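Local coordinates for acyl-[acyl-carrier-protein]--UDP-N-acetylglucosamine O-acyltransferase (Acinetobacter baumannii, PDB 4E6U), which catalyses transfer of an acyl chain from acyl carrier protein to UDP-N-acetylglucosamine, a step of lipopolysaccharide synthesis that opens the lipid A pathway in this enzyme family, at residues K45-V50 with N61-Q66; S24-G29 with V38-G43. One frame throughout, in Å; residues are numbered along the deposited sequence.

Interaction 1 of 2, residues K45-V50 with N61-Q66; sequences KLHSHV and NNEIFQ. With SO4 (sulfate ion), chain C.
His-47 lies flat against Phe-65 in an offset stack, the two ring centroids 4.0 Å apart and the planes tilted by 18°. The imidazole NE2 sits over the middle of the phenyl ring, and CD2 of Phe-65 lies over the middle of the imidazole. On the opposite face of the imidazole comes Lys-45, whose CE lies toward the rim. The ring's edge is taken by Glu-63: His-47 NE2 donates to Glu-63 OE1 at 2.7 Å, on the anti lone pair of that oxygen and almost exactly in the ring plane. The carboxylate and imidazole planes are also nearly coplanar, 13° apart, and the carboxylate would tend to polarise the ring. Both Lys-45 (CG anti to the backbone N, chi1 173°) and Glu-63 run out extended side by side; Lys-45 NZ stays 4.5 Å from Glu-63 OE1, and a water bridges the two. Lys-45 NZ also donates to O3 of a sulfate ion at 2.8 Å; the ion is probably from the crystallisation liquor.

Beneath these side chains, strands 45-46 and 63-64 pair in parallel as successive coils of the left-handed parallel beta-helix built by hexapeptide repeats. Lys-45 N bonds to Asn-62 O, Ile-64 N to Lys-45 O, and His-47 N to Ile-64 O, this last at 2.9 Å and nearly straight. On the other face of the sheet, inside the coil, Leu-46 and Ile-64 lie side by side with their CD1 atoms 4.0 Å apart. Val-50 crosses Ile-64 at about a right angle, its CG1 3.8 Å from Ile-64 CG2. Beyond the strands, Arg-95 makes a cation-pi contact with Phe-65, while Val-51 of the second subunit packs on Ser-48, His-49 and Gln-66.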
loop_
_atom_site.group_PDB
_atom_site.type_symbol
_atom_site.label_atom_id
_atom_site.label_comp_id
_atom_site.label_asym_id
_atom_site.label_seq_id
_atom_site.Cartn_x
_atom_site.Cartn_y
_atom_site.Cartn_z
ATOM N N LYS A 45 -5.027 22.271 -11.785
ATOM C CA LYS A 45 -5.872 22.334 -10.582
ATOM C C LYS A 45 -5.308 21.475 -9.473
ATOM O O LYS A 45 -5.091 20.265 -9.657
ATOM C CB LYS A 45 -7.295 21.866 -10.884
ATOM C CG LYS A 45 -8.192 21.746 -9.639
ATOM C CD LYS A 45 -9.617 21.332 -10.013
ATOM C CE LYS A 45 -10.486 21.266 -8.772
ATOM N NZ LYS A 45 -11.903 20.941 -9.106
ATOM N N LEU A 46 -5.071 22.114 -8.342
ATOM C CA LEU A 46 -4.781 21.407 -7.102
ATOM C C LEU A 46 -6.038 21.460 -6.266
ATOM O O LEU A 46 -6.624 22.532 -6.111
ATOM C CB LEU A 46 -3.643 22.075 -6.341
ATOM C CG LEU A 46 -2.206 21.729 -6.734
ATOM C CD1 LEU A 46 -1.927 22.020 -8.211
ATOM C CD2 LEU A 46 -1.232 22.471 -5.859
ATOM N N HIS A 47 -6.447 20.314 -5.725
ATOM C CA HIS A 47 -7.548 20.259 -4.763
ATOM C C HIS A 47 -7.076 20.834 -3.422
ATOM O O HIS A 47 -6.063 21.526 -3.367
ATOM C CB HIS A 47 -7.997 18.801 -4.667
ATOM C CG HIS A 47 -8.714 18.333 -5.893
ATOM N ND1 HIS A 47 -10.051 17.991 -5.892
ATOM C CD2 HIS A 47 -8.290 18.199 -7.174
ATOM C CE1 HIS A 47 -10.410 17.644 -7.118
ATOM N NE2 HIS A 47 -9.364 17.776 -7.916
ATOM N N SER A 48 -7.811 20.574 -2.344
ATOM C CA SER A 48 -7.324 20.967 -1.016
ATOM C C SER A 48 -6.156 20.067 -0.597
ATOM O O SER A 48 -5.960 18.972 -1.146
ATOM C CB SER A 48 -8.447 20.847 0.023
ATOM O OG SER A 48 -8.746 19.497 0.354
ATOM N N HIS A 49 -5.380 20.521 0.381
ATOM C CA HIS A 49 -4.440 19.642 1.078
ATOM C C HIS A 49 -3.371 19.005 0.181
ATOM O O HIS A 49 -2.957 17.857 0.398
ATOM C CB HIS A 49 -5.158 18.516 1.858
ATOM C CG HIS A 49 -6.025 18.996 2.973
ATOM N ND1 HIS A 49 -7.374 19.236 2.815
ATOM C CD2 HIS A 49 -5.748 19.240 4.272
ATOM C CE1 HIS A 49 -7.884 19.630 3.961
ATOM N NE2 HIS A 49 -6.932 19.635 4.861
ATOM N N VAL A 50 -2.906 19.752 -0.815
ATOM C CA VAL A 50 -1.772 19.318 -1.630
ATOM C C VAL A 50 -0.522 20.005 -1.139
ATOM O O VAL A 50 -0.533 21.223 -0.923
ATOM C CB VAL A 50 -1.996 19.627 -3.134
ATOM C CG1 VAL A 50 -0.757 19.236 -3.957
ATOM C CG2 VAL A 50 -3.250 18.893 -3.646
ATOM N N ASN A 61 -2.731 21.957 -17.351
ATOM C CA ASN A 61 -3.911 21.098 -17.292
ATOM C C ASN A 61 -3.752 19.799 -16.499
ATOM O O ASN A 61 -4.415 18.800 -16.790
ATOM C CB ASN A 61 -4.472 20.829 -18.704
ATOM C CG ASN A 61 -4.870 22.110 -19.407
ATOM O OD1 ASN A 61 -5.581 22.933 -18.848
ATOM N ND2 ASN A 61 -4.389 22.289 -20.624
ATOM N N ASN A 62 -2.902 19.847 -15.468
ATOM C CA ASN A 62 -2.793 18.741 -14.516
ATOM C C ASN A 62 -3.879 18.850 -13.474
ATOM O O ASN A 62 -4.433 19.927 -13.255
ATOM C CB ASN A 62 -1.416 18.793 -13.866
ATOM C CG ASN A 62 -0.313 18.513 -14.868
ATOM O OD1 ASN A 62 -0.159 17.379 -15.318
ATOM N ND2 ASN A 62 0.444 19.527 -15.239
ATOM N N GLU A 63 -4.161 17.744 -12.817
ATOM C CA GLU A 63 -5.058 17.759 -11.688
ATOM C C GLU A 63 -4.433 16.913 -10.606
ATOM O O GLU A 63 -4.111 15.726 -10.826
ATOM C CB GLU A 63 -6.435 17.248 -12.078
ATOM C CG GLU A 63 -7.466 17.414 -10.967
ATOM C CD GLU A 63 -8.891 17.073 -11.380
ATOM O OE1 GLU A 63 -9.806 17.263 -10.544
ATOM O OE2 GLU A 63 -9.113 16.583 -12.524
ATOM N N ILE A 64 -4.304 17.525 -9.434
ATOM C CA ILE A 64 -3.638 16.899 -8.279
ATOM C C ILE A 64 -4.602 16.918 -7.100
ATOM O O ILE A 64 -5.079 17.993 -6.705
ATOM C CB ILE A 64 -2.340 17.626 -7.903
ATOM C CG1 ILE A 64 -1.426 17.781 -9.136
ATOM C CG2 ILE A 64 -1.623 16.876 -6.769
ATOM C CD1 ILE A 64 -0.083 18.483 -8.883
ATOM N N PHE A 65 -4.870 15.743 -6.542
ATOM C CA PHE A 65 -5.878 15.576 -5.495
ATOM C C PHE A 65 -5.282 15.645 -4.088
ATOM O O PHE A 65 -4.050 15.618 -3.876
ATOM C CB PHE A 65 -6.599 14.239 -5.689
ATOM C CG PHE A 65 -7.572 14.234 -6.837
ATOM C CD1 PHE A 65 -7.121 14.204 -8.156
ATOM C CD2 PHE A 65 -8.936 14.230 -6.591
ATOM C CE1 PHE A 65 -8.029 14.180 -9.235
ATOM C CE2 PHE A 65 -9.854 14.222 -7.657
ATOM C CZ PHE A 65 -9.385 14.187 -8.988
ATOM N N GLN A 66 -6.183 15.778 -3.124
ATOM C CA GLN A 66 -5.809 15.949 -1.737
ATOM C C GLN A 66 -4.862 14.870 -1.230
ATOM O O GLN A 66 -4.982 13.669 -1.578
ATOM C CB GLN A 66 -7.071 15.970 -0.848
ATOM C CG GLN A 66 -8.054 14.795 -1.045
ATOM C CD GLN A 66 -9.116 15.010 -2.115
ATOM O OE1 GLN A 66 -10.061 14.191 -2.228
ATOM N NE2 GLN A 66 -9.001 16.051 -2.869
HETATM S S SO4 C . -14.282 19.235 -6.648
HETATM O O1 SO4 C . -15.173 20.404 -6.687
HETATM O O2 SO4 C . -14.635 18.315 -7.730
HETATM O O3 SO4 C . -12.895 19.680 -6.825
HETATM O O4 SO4 C . -14.427 18.553 -5.348
HETATM O O HOH W 1 -12.002 18.739 -11.039
#

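Interaction 2 of 2, residues S24-G29 with V38-G43; sequences SDVQIG and VTIGAG
Ser-24 and Ala-42 face each other at two turns of the chain, with the touching parts of the backbone running 103° apart and joined by one hydrogen bond, Gly-43 N to Ser-24 O at 3.2 Å. The donor lies in the plane of the carbonyl, though the N-H points somewhat off line at 150°. The same oxygen also receives a CA-H...O contact from Ala-42, so two successive residues of the facing turn approach it, the hydrogen bond being rather long. Gly-43 has positive phi (81°), a conformation that glycine adopts readily.

Inward from the turns the contact becomes apolar. Val-26 and Ile-40 cross at about a right angle, CG1 of the valine 3.9 Å from CG2 of the isoleucine. The other branch, Val-26 CG2, is anti to its own carbonyl carbon and comes 3.3 Å from Gly-41 O. Farther along, the ends of Ile-28 and Ile-40 approach more loosely, CD1 to CD1 at 4.3 Å.

These residues form part of a corner of the left-handed parallel beta-helix, a fold characteristic of hexapeptide-repeat acyltransferases, where the chain leaves one face of the triangular prism for the next. Strand 38-40 belongs to the sheet of strands 21-22 and 56-58, whereas strand 27-28 belongs to another sheet, with 45-46 beside it and backbone bonds from Ile-28 to Leu-9 and His-11.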
loop_
_atom_site.group_PDB
_atom_site.type_symbol
_atom_site.label_atom_id
_atom_site.label_comp_id
_atom_site.label_asym_id
_atom_site.label_seq_id
_atom_site.Cartn_x
_atom_site.Cartn_y
_atom_site.Cartn_z
ATOM N N SER A 24 -1.682 31.442 -15.549
ATOM C CA SER A 24 -3.092 31.742 -15.660
ATOM C C SER A 24 -3.990 30.540 -15.414
ATOM O O SER A 24 -3.628 29.387 -15.696
ATOM C CB SER A 24 -3.405 32.326 -17.043
ATOM O OG SER A 24 -3.141 31.377 -18.065
ATOM N N ASP A 25 -5.169 30.848 -14.897
ATOM C CA ASP A 25 -6.252 29.916 -14.635
ATOM C C ASP A 25 -5.867 28.700 -13.781
ATOM O O ASP A 25 -6.464 27.631 -13.908
ATOM C CB ASP A 25 -7.052 29.518 -15.908
ATOM C CG ASP A 25 -7.369 30.691 -16.815
ATOM O OD1 ASP A 25 -8.104 31.599 -16.390
ATOM O OD2 ASP A 25 -6.892 30.674 -17.966
ATOM N N VAL A 26 -4.872 28.880 -12.915
ATOM C CA VAL A 26 -4.503 27.826 -11.958
ATOM C C VAL A 26 -5.454 27.867 -10.773
ATOM O O VAL A 26 -5.778 28.940 -10.259
ATOM C CB VAL A 26 -3.054 27.988 -11.516
ATOM C CG1 VAL A 26 -2.734 27.096 -10.289
ATOM C CG2 VAL A 26 -2.128 27.614 -12.678
ATOM N N GLN A 27 -5.896 26.691 -10.355
ATOM C CA GLN A 27 -6.739 26.537 -9.173
ATOM C C GLN A 27 -5.924 25.869 -8.093
ATOM O O GLN A 27 -5.225 24.891 -8.361
ATOM C CB GLN A 27 -7.955 25.692 -9.481
ATOM C CG GLN A 27 -8.905 26.325 -10.473
ATOM C CD GLN A 27 -9.951 25.329 -10.919
ATOM O OE1 GLN A 27 -9.841 24.719 -11.993
ATOM N NE2 GLN A 27 -10.927 25.099 -10.071
ATOM N N ILE A 28 -6.022 26.396 -6.884
ATOM C CA ILE A 28 -5.343 25.826 -5.728
ATOM C C ILE A 28 -6.336 25.858 -4.585
ATOM O O ILE A 28 -6.810 26.930 -4.218
ATOM C CB ILE A 28 -4.058 26.606 -5.358
ATOM C CG1 ILE A 28 -3.057 26.608 -6.523
ATOM C CG2 ILE A 28 -3.409 26.041 -4.067
ATOM C CD1 ILE A 28 -1.799 27.442 -6.306
ATOM N N GLY A 29 -6.641 24.694 -4.023
ATOM C CA GLY A 29 -7.646 24.623 -2.977
ATOM C C GLY A 29 -7.146 24.944 -1.580
ATOM O O GLY A 29 -5.974 25.271 -1.359
ATOM N N VAL A 38 8.796 26.596 -7.181
ATOM C CA VAL A 38 7.743 25.864 -7.858
ATOM C C VAL A 38 7.122 26.701 -8.962
ATOM O O VAL A 38 6.860 27.900 -8.771
ATOM C CB VAL A 38 6.658 25.392 -6.855
ATOM C CG1 VAL A 38 5.471 24.740 -7.561
ATOM C CG2 VAL A 38 7.290 24.432 -5.843
ATOM N N THR A 39 6.892 26.086 -10.110
ATOM C CA THR A 39 6.171 26.725 -11.202
ATOM C C THR A 39 4.984 25.866 -11.533
ATOM O O THR A 39 5.132 24.646 -11.657
ATOM C CB THR A 39 7.079 26.972 -12.430
ATOM O OG1 THR A 39 7.464 25.740 -13.031
ATOM C CG2 THR A 39 8.307 27.733 -12.034
ATOM N N ILE A 40 3.808 26.477 -11.667
ATOM C CA ILE A 40 2.579 25.748 -11.978
ATOM C C ILE A 40 1.975 26.304 -13.255
ATOM O O ILE A 40 1.615 27.484 -13.324
ATOM C CB ILE A 40 1.554 25.795 -10.839
ATOM C CG1 ILE A 40 2.212 25.322 -9.537
ATOM C CG2 ILE A 40 0.338 24.934 -11.194
ATOM C CD1 ILE A 40 1.260 25.286 -8.367
ATOM N N GLY A 41 1.874 25.432 -14.249
ATOM C CA GLY A 41 1.412 25.801 -15.575
ATOM C C GLY A 41 -0.084 25.969 -15.715
ATOM O O GLY A 41 -0.892 25.521 -14.891
ATOM N N ALA A 42 -0.462 26.606 -16.816
ATOM C CA ALA A 42 -1.810 27.067 -17.019
ATOM C C ALA A 42 -2.821 25.950 -16.957
ATOM O O ALA A 42 -2.608 24.862 -17.495
ATOM C CB ALA A 42 -1.903 27.782 -18.381
ATOM N N GLY A 43 -3.934 26.226 -16.291
ATOM C CA GLY A 43 -5.038 25.289 -16.250
ATOM C C GLY A 43 -4.906 24.155 -15.238
ATOM O O GLY A 43 -5.800 23.330 -15.124
#

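In the fold
The two contacts follow one another along the chain and join neighbouring coils of the same beta-helix, their centres 10 Å apart. Interaction 2 holds a corner between two sheets and is partly buried, with Ser-24 and Asp-25 exposed; it consists of one backbone hydrogen bond and packing of valine and isoleucine. Interaction 1 is centred on two paired strands of one sheet and the turns after them and is mostly buried, combining a backbone ladder with stacked rings, a His-carboxylate bond and charged chains, and the second subunit reaches it. Strands 27-28 and 45-46 are neighbours in that sheet, where Leu-46 N probably bonds to Gln-27 O; at the corner, Asn-61 N probably bonds to Ala-42 O.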